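Local coordinates for CaaX farnesyltransferase alpha subunit Ram2 (Aspergillus fumigatus, PDB 4L9P), which forms the alpha subunit of a heterodimeric protein prenyltransferase that probably farnesylates CaaX proteins and may geranylgeranylate some of them as well, at residues A[126-129]-A[130-134]. The protein carries 1 engineered substitution. Sequence-based numbering, arbitrary orientation.
Sequences WHHR and QVLMS. With EDO (1,2-ethanediol), chain I.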
ATOM      1  N   TRP A 126      -0.731   1.748 -17.807  1.00  4.45           N
ATOM      2  CA  TRP A 126      -1.911   0.916 -17.625  1.00  5.59           C
ATOM      3  C   TRP A 126      -3.154   1.724 -17.332  1.00  4.38           C
ATOM      4  O   TRP A 126      -4.249   1.335 -17.753  1.00  5.78           O
ATOM      5  CB  TRP A 126      -1.636  -0.215 -16.596  1.00  5.17           C
ATOM      6  CG  TRP A 126      -0.616  -1.123 -17.236  1.00  6.42           C
ATOM      7  CD1 TRP A 126       0.763  -1.099 -17.112  1.00  8.74           C
ATOM      8  CD2 TRP A 126      -0.904  -2.109 -18.225  1.00  5.65           C
ATOM      9  NE1 TRP A 126       1.337  -1.966 -18.020  1.00  8.23           N
ATOM     10  CE2 TRP A 126       0.325  -2.608 -18.705  1.00  7.26           C
ATOM     11  CE3 TRP A 126      -2.098  -2.598 -18.772  1.00  5.69           C
ATOM     12  CZ2 TRP A 126       0.387  -3.593 -19.708  1.00  6.66           C
ATOM     13  CZ3 TRP A 126      -2.041  -3.555 -19.746  1.00  6.28           C
ATOM     14  CH2 TRP A 126      -0.794  -4.066 -20.213  1.00  6.64           C
ATOM     15  N   HIS A 127      -3.001   2.877 -16.678  1.00  3.97           N
ATOM     16  CA  HIS A 127      -4.103   3.832 -16.596  1.00  5.12           C
ATOM     17  C   HIS A 127      -4.455   4.363 -18.010  1.00  4.94           C
ATOM     18  O   HIS A 127      -5.630   4.407 -18.393  1.00  5.37           O
ATOM     19  CB  HIS A 127      -3.836   4.991 -15.640  1.00  6.12           C
ATOM     20  CG  HIS A 127      -4.987   5.930 -15.600  1.00  7.43           C
ATOM     21  ND1 HIS A 127      -6.221   5.549 -15.124  1.00  7.97           N
ATOM     22  CD2 HIS A 127      -5.121   7.207 -16.042  1.00  9.06           C
ATOM     23  CE1 HIS A 127      -7.075   6.557 -15.266  1.00  8.82           C
ATOM     24  NE2 HIS A 127      -6.429   7.578 -15.811  1.00 10.80           N
ATOM     25  N   HIS A 128      -3.438   4.695 -18.822  1.00  5.05           N
ATOM     26  CA  HIS A 128      -3.678   5.243 -20.161  1.00  4.39           C
ATOM     27  C   HIS A 128      -4.421   4.199 -20.971  1.00  4.77           C
ATOM     28  O   HIS A 128      -5.345   4.524 -21.735  1.00  5.69           O
ATOM     29  CB  HIS A 128      -2.332   5.562 -20.808  1.00  5.41           C
ATOM     30  CG  HIS A 128      -2.446   6.278 -22.107  1.00  6.22           C
ATOM     31  ND1 HIS A 128      -2.867   7.592 -22.192  1.00  7.64           N
ATOM     32  CD2 HIS A 128      -2.086   5.891 -23.356  1.00  6.97           C
ATOM     33  CE1 HIS A 128      -2.805   7.974 -23.471  1.00  8.30           C
ATOM     34  NE2 HIS A 128      -2.332   6.963 -24.206  1.00  8.00           N
ATOM     35  N   ARG A 129      -4.070   2.925 -20.835  1.00  5.53           N
ATOM     36  CA  ARG A 129      -4.756   1.862 -21.586  1.00  4.81           C
ATOM     37  C   ARG A 129      -6.253   1.856 -21.236  1.00  5.04           C
ATOM     38  O   ARG A 129      -7.117   1.719 -22.125  1.00  6.30           O
ATOM     39  CB  ARG A 129      -4.132   0.492 -21.296  1.00  5.06           C
ATOM     40  CG  ARG A 129      -4.572  -0.549 -22.341  1.00  4.73           C
ATOM     41  CD  ARG A 129      -3.934  -1.911 -22.023  1.00  4.61           C
ATOM     42  NE  ARG A 129      -3.987  -2.781 -23.212  1.00  5.27           N
ATOM     43  CZ  ARG A 129      -3.068  -2.799 -24.176  1.00  3.91           C
ATOM     44  NH1 ARG A 129      -1.945  -2.063 -24.068  1.00  5.56           N
ATOM     45  NH2 ARG A 129      -3.294  -3.552 -25.280  1.00  5.47           N
ATOM     46  N   GLN A 130      -6.566   1.993 -19.953  1.00  5.80           N
ATOM     47  CA  GLN A 130      -7.960   1.993 -19.517  1.00  6.10           C
ATOM     48  C   GLN A 130      -8.714   3.248 -20.044  1.00  5.60           C
ATOM     49  O   GLN A 130      -9.872   3.152 -20.515  1.00  6.51           O
ATOM     50  CB  GLN A 130      -7.978   2.018 -17.985  1.00  7.35           C
ATOM     51  CG  GLN A 130      -9.394   2.079 -17.390  1.00  9.18           C
ATOM     52  CD  GLN A 130      -9.374   1.989 -15.842  1.00 11.72           C
ATOM     53  OE1 GLN A 130      -8.500   1.320 -15.228  1.00 11.38           O
ATOM     54  NE2 GLN A 130     -10.290   2.703 -15.214  1.00 13.93           N
ATOM     55  N   VAL A 131      -8.033   4.383 -20.060  1.00  4.91           N
ATOM     56  CA  VAL A 131      -8.622   5.633 -20.614  1.00  6.57           C
ATOM     57  C   VAL A 131      -8.999   5.397 -22.084  1.00  7.70           C
ATOM     58  O   VAL A 131     -10.102   5.758 -22.491  1.00  9.41           O
ATOM     59  CB  VAL A 131      -7.612   6.815 -20.444  1.00  7.07           C
ATOM     60  CG1 VAL A 131      -8.077   8.063 -21.220  1.00  8.66           C
ATOM     61  CG2 VAL A 131      -7.491   7.120 -18.946  1.00  7.57           C
ATOM     62  N   LEU A 132      -8.109   4.803 -22.860  1.00  7.04           N
ATOM     63  CA  LEU A 132      -8.387   4.592 -24.264  1.00  6.83           C
ATOM     64  C   LEU A 132      -9.441   3.541 -24.483  1.00  5.80           C
ATOM     65  O   LEU A 132     -10.420   3.756 -25.233  1.00  7.30           O
ATOM     66  CB  LEU A 132      -7.131   4.121 -24.977  1.00  7.97           C
ATOM     67  CG  LEU A 132      -5.903   5.045 -24.951  1.00  9.96           C
ATOM     68  CD1 LEU A 132      -4.686   4.262 -25.550  1.00 11.03           C
ATOM     69  CD2 LEU A 132      -6.179   6.316 -25.683  1.00 12.46           C
ATOM     70  N   MET A 133      -9.290   2.387 -23.813  1.00  5.83           N
ATOM     71  CA  MET A 133     -10.147   1.252 -24.077  1.00  6.95           C
ATOM     72  C   MET A 133     -11.584   1.464 -23.567  1.00  7.99           C
ATOM     73  O   MET A 133     -12.543   0.809 -24.045  1.00 10.67           O
ATOM     74  CB  MET A 133      -9.538   0.045 -23.350  1.00  8.25           C
ATOM     75  CG  MET A 133     -10.177  -1.326 -23.724  1.00  9.63           C
ATOM     76  SD  MET A 133     -10.003  -1.774 -25.455  1.00 10.34           S
ATOM     77  CE  MET A 133      -8.261  -1.648 -25.683  1.00 10.76           C
ATOM     78  N   SER A 134     -11.752   2.400 -22.665  1.00  8.69           N
ATOM     79  CA  SER A 134     -13.087   2.717 -22.152  1.00 10.11           C
ATOM     80  C   SER A 134     -13.946   3.451 -23.188  1.00 11.33           C
ATOM     81  O   SER A 134     -15.145   3.653 -22.946  1.00 12.22           O
ATOM     82  CB  SER A 134     -12.984   3.567 -20.870  1.00 12.79           C
ATOM     83  OG  SER A 134     -12.493   4.849 -21.161  1.00 13.74           O
TER
HETATM   84  C1  EDO I 406     -11.701   6.571 -17.895  1.00 36.56           C
HETATM   85  O1  EDO I 406     -11.458   7.298 -16.695  1.00 36.63           O
HETATM   86  C2  EDO I 406     -11.283   5.139 -17.636  1.00 36.54           C
HETATM   87  O2  EDO I 406     -11.872   4.643 -16.429  1.00 37.31           O
HETATM   88  O   HOH W   1      -5.824   0.172 -15.606  1.00 11.81           O
HETATM   89  O   HOH W   2      -6.707   3.182 -13.796  1.00 12.64           O
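Gln130 N bonds back to Trp126 O within helix 123-133, lying 3.3 Å from that oxygen and above the carbonyl plane. This helix belongs to a prenyltransferase alpha-subunit repeat, one of the helical units that build the alpha subunit, and successive i to i+4 bonds tie its turns together. A water donates to both Trp126 O and Gln130 OE1, linking the carbonyl that accepts the long Gln130 N bond to the side-chain amide. A second water, in the plane of the His127 imidazole at its edge, bridges ND1 to the same OE1. With CG anti to the backbone N (chi1 178°) and the chain extended beyond it, Gln130 carries its amide out to these waters, while NE2 donates to O2 of an ethanediol, 2.8 Å away and probably from the crystallisation liquor.

Val131 N binds His127 O at 2.9 Å, and its CG2 lies over one face of the His127 ring in a CH-pi contact, 3.8 Å from the centroid. The ring thus has a methyl over a face and water at its ND1 edge, and its NE2 hydrogen-bonds to Gly246 O of the Ram1 beta subunit, placing this turn at the subunit interface.

Leu132 N donates to His128 O (3.0 Å), and its CG packs over one face of the His128 ring, offset toward the rim, with CD1 3.8 Å from His128 CD2. His128 NE2 hydrogen-bonds to Glu108 OE2 of helix 105-118, while the ring packs against Ala95 and Leu98 of helix 88-100.

Met133 N closes on Arg129 O at 2.8 Å, and the Arg129 side chain, extended from CG to NE, ends in a salt bridge from NE to Glu146 OE2. At Ser134, chi1 of 69° turns OG back toward the helix, where it donates to Val131 O over 2.9 Å, from above the carbonyl plane.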